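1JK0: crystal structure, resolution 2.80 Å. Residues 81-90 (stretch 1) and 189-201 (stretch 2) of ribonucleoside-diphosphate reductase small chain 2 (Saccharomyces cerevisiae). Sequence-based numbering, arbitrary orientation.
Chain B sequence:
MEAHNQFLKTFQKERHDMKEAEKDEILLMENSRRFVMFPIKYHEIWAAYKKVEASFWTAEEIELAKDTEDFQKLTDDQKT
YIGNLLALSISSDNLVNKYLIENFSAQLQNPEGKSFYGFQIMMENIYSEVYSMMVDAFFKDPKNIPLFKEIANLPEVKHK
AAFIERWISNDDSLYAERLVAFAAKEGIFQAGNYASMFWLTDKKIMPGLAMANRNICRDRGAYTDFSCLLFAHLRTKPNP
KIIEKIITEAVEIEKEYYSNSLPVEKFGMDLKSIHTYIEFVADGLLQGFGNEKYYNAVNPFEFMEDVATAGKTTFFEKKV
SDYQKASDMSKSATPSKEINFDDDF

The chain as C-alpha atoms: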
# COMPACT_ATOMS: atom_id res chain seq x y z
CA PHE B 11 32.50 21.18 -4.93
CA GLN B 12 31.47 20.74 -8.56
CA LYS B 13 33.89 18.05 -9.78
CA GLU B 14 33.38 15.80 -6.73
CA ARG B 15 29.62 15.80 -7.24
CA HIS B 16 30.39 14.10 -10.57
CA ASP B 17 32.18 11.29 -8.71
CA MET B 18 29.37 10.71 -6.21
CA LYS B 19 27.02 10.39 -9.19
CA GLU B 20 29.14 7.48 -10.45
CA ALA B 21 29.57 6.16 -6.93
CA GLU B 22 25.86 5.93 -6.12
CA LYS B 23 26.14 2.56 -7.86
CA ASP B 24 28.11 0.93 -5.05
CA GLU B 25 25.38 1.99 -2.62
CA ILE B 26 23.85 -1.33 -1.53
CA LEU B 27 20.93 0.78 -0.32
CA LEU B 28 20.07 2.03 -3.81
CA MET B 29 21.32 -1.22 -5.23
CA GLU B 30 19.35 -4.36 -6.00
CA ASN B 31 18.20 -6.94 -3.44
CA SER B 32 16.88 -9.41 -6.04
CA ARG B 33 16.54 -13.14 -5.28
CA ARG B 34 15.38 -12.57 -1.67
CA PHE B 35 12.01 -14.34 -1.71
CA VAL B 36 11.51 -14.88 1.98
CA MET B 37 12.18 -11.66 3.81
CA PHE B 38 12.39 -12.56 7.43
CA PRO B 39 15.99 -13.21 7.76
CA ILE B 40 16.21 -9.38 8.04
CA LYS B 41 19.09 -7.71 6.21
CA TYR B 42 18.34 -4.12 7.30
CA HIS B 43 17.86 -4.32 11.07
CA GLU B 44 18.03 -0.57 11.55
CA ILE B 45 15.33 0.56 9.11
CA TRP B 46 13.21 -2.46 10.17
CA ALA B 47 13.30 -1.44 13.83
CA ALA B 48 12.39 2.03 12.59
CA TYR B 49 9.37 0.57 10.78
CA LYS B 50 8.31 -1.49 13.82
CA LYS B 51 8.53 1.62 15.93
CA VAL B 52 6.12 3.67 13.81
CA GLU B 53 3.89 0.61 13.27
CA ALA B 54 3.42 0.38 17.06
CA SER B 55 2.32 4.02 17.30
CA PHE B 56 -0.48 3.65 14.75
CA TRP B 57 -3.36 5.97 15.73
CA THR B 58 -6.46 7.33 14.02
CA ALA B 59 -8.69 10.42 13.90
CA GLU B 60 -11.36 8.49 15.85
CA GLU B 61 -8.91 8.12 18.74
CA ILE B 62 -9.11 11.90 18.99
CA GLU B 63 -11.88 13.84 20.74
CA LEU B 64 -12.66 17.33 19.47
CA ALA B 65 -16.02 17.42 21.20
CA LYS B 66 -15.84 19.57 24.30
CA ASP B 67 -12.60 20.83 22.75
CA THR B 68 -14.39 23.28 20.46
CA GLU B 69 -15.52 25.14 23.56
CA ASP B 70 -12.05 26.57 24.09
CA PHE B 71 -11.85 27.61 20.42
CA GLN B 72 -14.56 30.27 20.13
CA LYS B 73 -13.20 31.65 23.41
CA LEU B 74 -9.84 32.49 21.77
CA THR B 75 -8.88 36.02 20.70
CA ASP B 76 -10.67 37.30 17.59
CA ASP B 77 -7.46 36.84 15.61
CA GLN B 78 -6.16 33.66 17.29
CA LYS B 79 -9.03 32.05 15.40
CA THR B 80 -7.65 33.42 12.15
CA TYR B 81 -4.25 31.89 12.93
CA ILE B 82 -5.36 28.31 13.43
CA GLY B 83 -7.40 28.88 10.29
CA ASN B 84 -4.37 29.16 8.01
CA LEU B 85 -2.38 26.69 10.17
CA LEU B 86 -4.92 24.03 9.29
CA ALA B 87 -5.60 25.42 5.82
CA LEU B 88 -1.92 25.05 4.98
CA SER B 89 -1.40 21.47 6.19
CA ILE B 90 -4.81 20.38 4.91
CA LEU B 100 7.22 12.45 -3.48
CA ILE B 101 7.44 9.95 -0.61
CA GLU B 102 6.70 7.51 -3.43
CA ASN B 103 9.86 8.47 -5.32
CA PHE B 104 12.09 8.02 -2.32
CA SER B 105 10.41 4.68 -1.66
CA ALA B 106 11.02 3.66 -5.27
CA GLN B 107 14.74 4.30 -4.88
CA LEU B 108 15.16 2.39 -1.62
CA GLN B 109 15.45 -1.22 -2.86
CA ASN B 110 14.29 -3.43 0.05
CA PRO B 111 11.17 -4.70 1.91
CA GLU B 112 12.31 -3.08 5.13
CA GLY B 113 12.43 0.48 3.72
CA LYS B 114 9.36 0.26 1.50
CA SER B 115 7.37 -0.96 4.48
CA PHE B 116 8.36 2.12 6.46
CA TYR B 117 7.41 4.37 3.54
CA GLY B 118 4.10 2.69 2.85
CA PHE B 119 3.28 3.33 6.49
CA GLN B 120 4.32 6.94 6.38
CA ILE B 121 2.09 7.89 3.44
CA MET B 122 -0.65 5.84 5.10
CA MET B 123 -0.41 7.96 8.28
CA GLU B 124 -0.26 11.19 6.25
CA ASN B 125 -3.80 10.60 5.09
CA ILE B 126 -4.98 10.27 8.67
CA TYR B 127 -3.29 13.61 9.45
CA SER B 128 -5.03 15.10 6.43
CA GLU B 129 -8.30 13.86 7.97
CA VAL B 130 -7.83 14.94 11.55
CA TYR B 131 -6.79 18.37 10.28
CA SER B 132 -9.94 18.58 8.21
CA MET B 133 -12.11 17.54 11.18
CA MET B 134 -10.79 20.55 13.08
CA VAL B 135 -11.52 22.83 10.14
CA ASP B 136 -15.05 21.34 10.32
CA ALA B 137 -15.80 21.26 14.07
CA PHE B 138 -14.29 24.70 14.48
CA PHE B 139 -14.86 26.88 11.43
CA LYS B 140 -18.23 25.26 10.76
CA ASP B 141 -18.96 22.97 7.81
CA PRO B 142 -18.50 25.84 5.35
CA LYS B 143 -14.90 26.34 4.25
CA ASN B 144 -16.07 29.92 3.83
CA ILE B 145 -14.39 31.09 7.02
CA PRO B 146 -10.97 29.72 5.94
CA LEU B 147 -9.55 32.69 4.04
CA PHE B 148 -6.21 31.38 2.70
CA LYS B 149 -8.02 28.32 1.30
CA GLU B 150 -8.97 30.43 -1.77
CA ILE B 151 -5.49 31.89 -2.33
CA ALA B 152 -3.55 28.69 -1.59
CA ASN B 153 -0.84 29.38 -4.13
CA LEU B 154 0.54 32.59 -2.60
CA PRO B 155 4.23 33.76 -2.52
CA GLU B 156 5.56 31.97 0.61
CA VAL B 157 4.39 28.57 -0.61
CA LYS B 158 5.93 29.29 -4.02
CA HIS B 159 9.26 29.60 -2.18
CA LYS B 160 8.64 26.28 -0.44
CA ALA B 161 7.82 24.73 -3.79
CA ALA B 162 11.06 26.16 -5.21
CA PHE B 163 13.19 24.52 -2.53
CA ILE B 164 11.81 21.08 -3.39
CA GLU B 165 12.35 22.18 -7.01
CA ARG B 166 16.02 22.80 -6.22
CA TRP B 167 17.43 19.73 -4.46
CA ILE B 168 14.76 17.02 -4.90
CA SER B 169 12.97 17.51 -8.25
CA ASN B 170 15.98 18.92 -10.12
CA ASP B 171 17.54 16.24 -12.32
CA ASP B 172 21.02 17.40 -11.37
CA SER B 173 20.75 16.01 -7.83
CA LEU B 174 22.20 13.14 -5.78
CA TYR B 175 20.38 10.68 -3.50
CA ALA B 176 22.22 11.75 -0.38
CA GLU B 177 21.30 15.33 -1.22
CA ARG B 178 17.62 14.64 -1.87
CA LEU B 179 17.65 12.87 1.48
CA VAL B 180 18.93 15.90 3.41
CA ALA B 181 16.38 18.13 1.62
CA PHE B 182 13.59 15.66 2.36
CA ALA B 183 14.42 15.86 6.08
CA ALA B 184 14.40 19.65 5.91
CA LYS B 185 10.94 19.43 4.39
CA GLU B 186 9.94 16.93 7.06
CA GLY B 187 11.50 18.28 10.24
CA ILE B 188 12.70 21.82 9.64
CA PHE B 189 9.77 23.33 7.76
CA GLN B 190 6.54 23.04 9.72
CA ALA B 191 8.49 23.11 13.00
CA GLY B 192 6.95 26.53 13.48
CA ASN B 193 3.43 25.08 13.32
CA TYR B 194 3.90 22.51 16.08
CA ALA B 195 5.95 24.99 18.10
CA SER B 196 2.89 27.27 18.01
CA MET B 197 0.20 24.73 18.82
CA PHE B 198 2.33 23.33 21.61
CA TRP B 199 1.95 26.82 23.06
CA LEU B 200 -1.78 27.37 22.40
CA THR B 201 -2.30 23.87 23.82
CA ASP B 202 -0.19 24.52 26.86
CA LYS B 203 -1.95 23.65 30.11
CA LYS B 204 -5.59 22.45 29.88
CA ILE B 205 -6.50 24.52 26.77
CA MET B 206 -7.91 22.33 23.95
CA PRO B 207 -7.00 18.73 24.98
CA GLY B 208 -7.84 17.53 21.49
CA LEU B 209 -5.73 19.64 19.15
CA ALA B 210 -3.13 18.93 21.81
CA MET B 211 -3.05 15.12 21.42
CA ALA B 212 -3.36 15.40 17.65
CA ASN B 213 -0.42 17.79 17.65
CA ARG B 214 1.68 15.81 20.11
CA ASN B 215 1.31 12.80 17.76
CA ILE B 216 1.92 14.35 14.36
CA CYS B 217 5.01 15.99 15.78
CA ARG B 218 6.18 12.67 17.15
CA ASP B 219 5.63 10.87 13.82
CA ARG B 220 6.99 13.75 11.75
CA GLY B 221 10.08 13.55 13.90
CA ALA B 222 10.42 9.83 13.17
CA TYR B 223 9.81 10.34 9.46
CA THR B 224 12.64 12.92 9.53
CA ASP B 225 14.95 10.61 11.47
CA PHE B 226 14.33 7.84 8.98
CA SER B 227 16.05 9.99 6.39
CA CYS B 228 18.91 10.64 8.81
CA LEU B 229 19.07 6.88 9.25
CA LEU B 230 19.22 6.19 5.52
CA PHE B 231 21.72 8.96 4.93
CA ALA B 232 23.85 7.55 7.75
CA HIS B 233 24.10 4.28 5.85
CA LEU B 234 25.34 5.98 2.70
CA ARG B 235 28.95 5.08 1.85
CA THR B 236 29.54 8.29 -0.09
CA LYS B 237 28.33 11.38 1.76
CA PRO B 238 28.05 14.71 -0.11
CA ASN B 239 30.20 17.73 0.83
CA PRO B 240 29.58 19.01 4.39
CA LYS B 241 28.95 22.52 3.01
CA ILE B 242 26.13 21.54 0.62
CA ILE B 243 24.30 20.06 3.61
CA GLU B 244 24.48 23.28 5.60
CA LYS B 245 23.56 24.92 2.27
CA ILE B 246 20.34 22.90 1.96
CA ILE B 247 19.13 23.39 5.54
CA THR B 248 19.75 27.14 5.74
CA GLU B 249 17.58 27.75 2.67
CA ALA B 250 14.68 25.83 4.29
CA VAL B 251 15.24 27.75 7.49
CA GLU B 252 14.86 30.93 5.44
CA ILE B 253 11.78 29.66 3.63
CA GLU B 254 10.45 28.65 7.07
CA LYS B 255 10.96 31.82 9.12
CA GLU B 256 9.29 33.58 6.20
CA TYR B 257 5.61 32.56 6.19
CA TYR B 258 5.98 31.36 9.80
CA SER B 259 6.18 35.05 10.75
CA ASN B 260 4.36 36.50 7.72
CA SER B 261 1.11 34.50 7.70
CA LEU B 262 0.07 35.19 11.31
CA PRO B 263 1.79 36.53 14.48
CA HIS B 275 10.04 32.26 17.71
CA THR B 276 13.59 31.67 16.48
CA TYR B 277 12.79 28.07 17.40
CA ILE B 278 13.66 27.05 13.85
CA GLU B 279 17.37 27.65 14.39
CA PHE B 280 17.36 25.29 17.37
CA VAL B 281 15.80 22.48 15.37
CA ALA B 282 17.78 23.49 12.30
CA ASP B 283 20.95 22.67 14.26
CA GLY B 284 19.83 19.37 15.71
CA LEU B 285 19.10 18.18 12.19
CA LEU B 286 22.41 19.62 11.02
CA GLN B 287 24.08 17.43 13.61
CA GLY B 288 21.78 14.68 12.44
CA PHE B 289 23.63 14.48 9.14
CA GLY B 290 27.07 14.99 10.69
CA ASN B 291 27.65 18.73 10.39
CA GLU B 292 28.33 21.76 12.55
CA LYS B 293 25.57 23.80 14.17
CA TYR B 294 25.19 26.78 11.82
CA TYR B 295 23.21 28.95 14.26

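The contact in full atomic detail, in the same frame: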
# COMPACT_ATOMS: atom_id res chain seq x y z
N TYR B 81 -5.52 32.60 12.98
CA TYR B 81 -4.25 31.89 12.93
C TYR B 81 -4.48 30.43 12.60
O TYR B 81 -4.16 29.95 11.51
CB TYR B 81 -3.55 31.98 14.29
CG TYR B 81 -2.21 31.29 14.33
CD1 TYR B 81 -1.27 31.52 13.32
CD2 TYR B 81 -1.87 30.45 15.38
CE1 TYR B 81 -0.01 30.92 13.35
CE2 TYR B 81 -0.61 29.84 15.42
CZ TYR B 81 0.31 30.08 14.40
OH TYR B 81 1.55 29.49 14.42
N ILE B 82 -5.04 29.71 13.57
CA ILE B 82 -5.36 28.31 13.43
C ILE B 82 -5.97 28.06 12.06
O ILE B 82 -5.71 27.03 11.44
CB ILE B 82 -6.35 27.90 14.52
CG1 ILE B 82 -5.70 28.09 15.89
CG2 ILE B 82 -6.81 26.46 14.31
CD1 ILE B 82 -6.64 27.90 17.05
N GLY B 83 -6.77 29.01 11.59
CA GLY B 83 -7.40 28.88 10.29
C GLY B 83 -6.39 28.53 9.22
O GLY B 83 -6.50 27.49 8.58
N ASN B 84 -5.40 29.40 9.02
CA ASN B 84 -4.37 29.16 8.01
C ASN B 84 -3.54 27.92 8.36
O ASN B 84 -3.26 27.08 7.50
CB ASN B 84 -3.45 30.39 7.89
CG ASN B 84 -4.21 31.65 7.48
OD1 ASN B 84 -4.76 31.73 6.37
ND2 ASN B 84 -4.24 32.63 8.37
N LEU B 85 -3.16 27.82 9.64
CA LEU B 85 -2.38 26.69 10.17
C LEU B 85 -2.95 25.37 9.66
O LEU B 85 -2.21 24.51 9.19
CB LEU B 85 -2.44 26.71 11.70
CG LEU B 85 -1.55 25.77 12.51
CD1 LEU B 85 -1.91 24.32 12.24
CD2 LEU B 85 -0.10 26.05 12.17
N LEU B 86 -4.26 25.23 9.76
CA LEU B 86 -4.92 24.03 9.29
C LEU B 86 -4.96 24.09 7.78
O LEU B 86 -4.53 23.16 7.10
CB LEU B 86 -6.35 23.93 9.84
CG LEU B 86 -6.54 24.00 11.36
CD1 LEU B 86 -8.00 23.71 11.71
CD2 LEU B 86 -5.62 23.00 12.03
N ALA B 87 -5.47 25.20 7.26
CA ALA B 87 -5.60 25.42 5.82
C ALA B 87 -4.32 25.12 5.04
O ALA B 87 -4.37 24.70 3.89
CB ALA B 87 -6.05 26.84 5.54
N LEU B 88 -3.17 25.34 5.66
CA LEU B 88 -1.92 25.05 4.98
C LEU B 88 -1.79 23.53 4.89
O LEU B 88 -1.92 22.93 3.81
CB LEU B 88 -0.74 25.64 5.77
CG LEU B 88 -0.67 27.17 5.74
CD1 LEU B 88 0.47 27.65 6.62
CD2 LEU B 88 -0.48 27.64 4.30
N SER B 89 -1.56 22.91 6.05
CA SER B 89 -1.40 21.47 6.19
C SER B 89 -2.45 20.65 5.43
O SER B 89 -2.13 19.66 4.77
CB SER B 89 -1.49 21.11 7.67
OG SER B 89 -0.92 22.13 8.47
N ILE B 90 -3.70 21.07 5.55
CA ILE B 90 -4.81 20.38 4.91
C ILE B 90 -4.82 20.66 3.41
O ILE B 90 -3.77 20.88 2.81
CB ILE B 90 -6.14 20.84 5.56
CG1 ILE B 90 -7.30 19.96 5.11
CG2 ILE B 90 -6.41 22.28 5.21
CD1 ILE B 90 -8.62 20.37 5.75
N PHE B 189 10.98 22.62 8.15
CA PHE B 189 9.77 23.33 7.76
C PHE B 189 8.70 23.56 8.81
O PHE B 189 8.86 24.43 9.67
CB PHE B 189 9.13 22.68 6.54
CG PHE B 189 9.65 23.24 5.26
CD1 PHE B 189 10.96 22.99 4.87
CD2 PHE B 189 8.86 24.08 4.49
CE1 PHE B 189 11.48 23.58 3.73
CE2 PHE B 189 9.37 24.67 3.34
CZ PHE B 189 10.69 24.42 2.96
N GLN B 190 7.62 22.80 8.77
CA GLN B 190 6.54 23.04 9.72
C GLN B 190 6.84 23.02 11.21
O GLN B 190 5.92 22.92 12.03
CB GLN B 190 5.40 22.09 9.40
CG GLN B 190 4.85 22.28 8.02
CD GLN B 190 3.78 21.28 7.70
OE1 GLN B 190 4.05 20.09 7.64
NE2 GLN B 190 2.55 21.76 7.50
N ALA B 191 8.12 23.12 11.59
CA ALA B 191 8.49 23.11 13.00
C ALA B 191 7.78 24.27 13.69
O ALA B 191 7.39 24.18 14.86
CB ALA B 191 10.00 23.25 13.15
N GLY B 192 7.62 25.37 12.95
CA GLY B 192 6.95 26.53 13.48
C GLY B 192 5.54 26.18 13.92
O GLY B 192 5.13 26.51 15.03
N ASN B 193 4.80 25.50 13.04
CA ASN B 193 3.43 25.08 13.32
C ASN B 193 3.32 24.43 14.69
O ASN B 193 2.69 24.97 15.61
CB ASN B 193 2.94 24.09 12.26
CG ASN B 193 3.02 24.64 10.84
OD1 ASN B 193 4.05 25.19 10.43
ND2 ASN B 193 1.93 24.49 10.09
N TYR B 194 3.94 23.26 14.83
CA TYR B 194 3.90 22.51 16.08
C TYR B 194 4.34 23.37 17.25
O TYR B 194 3.72 23.36 18.32
CB TYR B 194 4.80 21.28 15.98
CG TYR B 194 4.67 20.53 14.67
CD1 TYR B 194 5.79 20.28 13.88
CD2 TYR B 194 3.43 20.08 14.22
CE1 TYR B 194 5.68 19.61 12.67
CE2 TYR B 194 3.31 19.40 13.01
CZ TYR B 194 4.44 19.17 12.24
OH TYR B 194 4.34 18.50 11.05
N ALA B 195 5.42 24.12 17.06
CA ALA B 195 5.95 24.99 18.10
C ALA B 195 4.83 25.90 18.60
O ALA B 195 4.70 26.15 19.81
CB ALA B 195 7.09 25.82 17.54
N SER B 196 4.00 26.38 17.68
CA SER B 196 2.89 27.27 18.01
C SER B 196 1.80 26.57 18.79
O SER B 196 1.46 26.98 19.90
CB SER B 196 2.27 27.84 16.74
OG SER B 196 3.24 28.52 15.96
N MET B 197 1.26 25.51 18.20
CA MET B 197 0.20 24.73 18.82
C MET B 197 0.61 24.14 20.16
O MET B 197 -0.23 23.92 21.03
CB MET B 197 -0.28 23.63 17.88
CG MET B 197 -1.01 24.16 16.65
SD MET B 197 -2.35 25.29 17.08
CE MET B 197 -1.69 26.84 16.46
N PHE B 198 1.89 23.87 20.34
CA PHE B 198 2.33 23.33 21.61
C PHE B 198 2.09 24.43 22.65
O PHE B 198 1.83 24.17 23.82
CB PHE B 198 3.82 22.93 21.56
CG PHE B 198 4.04 21.44 21.38
CD1 PHE B 198 4.62 20.94 20.22
CD2 PHE B 198 3.67 20.54 22.38
CE1 PHE B 198 4.84 19.57 20.05
CE2 PHE B 198 3.88 19.16 22.22
CZ PHE B 198 4.46 18.68 21.06
N TRP B 199 2.18 25.68 22.19
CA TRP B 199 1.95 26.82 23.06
C TRP B 199 0.45 26.92 23.34
O TRP B 199 -0.01 26.69 24.46
CB TRP B 199 2.45 28.11 22.38
CG TRP B 199 2.09 29.38 23.11
CD1 TRP B 199 1.53 30.50 22.57
CD2 TRP B 199 2.20 29.63 24.53
NE1 TRP B 199 1.29 31.44 23.55
CE2 TRP B 199 1.69 30.93 24.76
CE3 TRP B 199 2.68 28.88 25.62
CZ2 TRP B 199 1.64 31.50 26.05
CZ3 TRP B 199 2.64 29.45 26.90
CH2 TRP B 199 2.12 30.75 27.09
N LEU B 200 -0.33 27.23 22.30
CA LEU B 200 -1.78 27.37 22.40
C LEU B 200 -2.47 26.19 23.09
O LEU B 200 -3.61 26.31 23.54
CB LEU B 200 -2.39 27.56 21.00
CG LEU B 200 -3.89 27.80 20.88
CD1 LEU B 200 -4.28 29.09 21.59
CD2 LEU B 200 -4.26 27.88 19.40
N THR B 201 -1.77 25.06 23.17
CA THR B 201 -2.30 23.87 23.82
C THR B 201 -1.46 23.60 25.04
O THR B 201 -1.20 22.44 25.39
CB THR B 201 -2.22 22.63 22.94
OG1 THR B 201 -0.85 22.29 22.73
CG2 THR B 201 -2.91 22.87 21.60

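The most unusual feature of this contact is its single cross-helix hydrogen bond, which is very short: Tyr-81 OH lies 2.5 Å from Ser-196 OG. Either hydroxyl could be the donor. The serine oxygen approaches the edge of the tyrosine ring, near its plane, where a phenol is built to bond. At 2.8 Å resolution the exact length deserves caution, but the pairing is clear.

The two helices, 81-89 and 191-200, run in roughly opposite directions, with 140° between their N-to-C axes and a closest approach of 11.3 Å. That spacing is wide enough for side chains, rather than backbones, to fill the gap. Because the directions oppose, the register descends on one helix as it climbs on the other: Ile-82 sits across from Met-197, Leu-85 from Asn-193, and Ser-89 from Gln-190. The tightest of these pairings is in the middle, where the CA atoms of Leu-85 and Asn-193 are 6.8 Å apart.

Met-197 is the hub of the apolar part. Its CA-to-CB bond points sideways, yet the flexible chain brings its methyl among three residues of the first helix: Met-197 CE lies 3.4 Å from Tyr-81 CE2, 4.1 Å from Leu-85 CG and 4.2 Å from Ile-82 CG1. Tyr-81 thus does two jobs, offering ring carbon to the methionine and its hydroxyl to the serine. Three residues after Met-197, Leu-200 takes up the contact: its CD2 lies 3.3 Å from Ile-82 CD1, a close methyl-to-methyl contact that extends the greasy patch toward the C-terminal end of the second helix.

Toward the other end the chemistry turns polar without gaining a second cross-helix hydrogen bond. Leu-85 CD2 packs 3.3 Å from Asn-193 ND2, so a leucine methyl rests against an amide. Ser-89 OG comes within 3.6 Å of Gln-190 NE2, but this is contact only; the serine hydroxyl instead donates to its own helix, with Ser-89 OG 2.8 Å from Leu-85 O. Gln-190 occupies the N-cap position of the second helix, and its side chain reaches across to that serine.

The rules to read here are economical. Tyr-81, Ile-82, Leu-85 and Ser-89 follow a helical three- and four-residue spacing after the first pair, presenting one stripe to the partner, while Gly-83, Asn-84 and Ala-87 make no contact with it. One methionine methyl touches three residues of the first helix: a tyrosine, an isoleucine and a leucine, and one hydroxyl pair adds direction to a contact burying just 391 Å² in total.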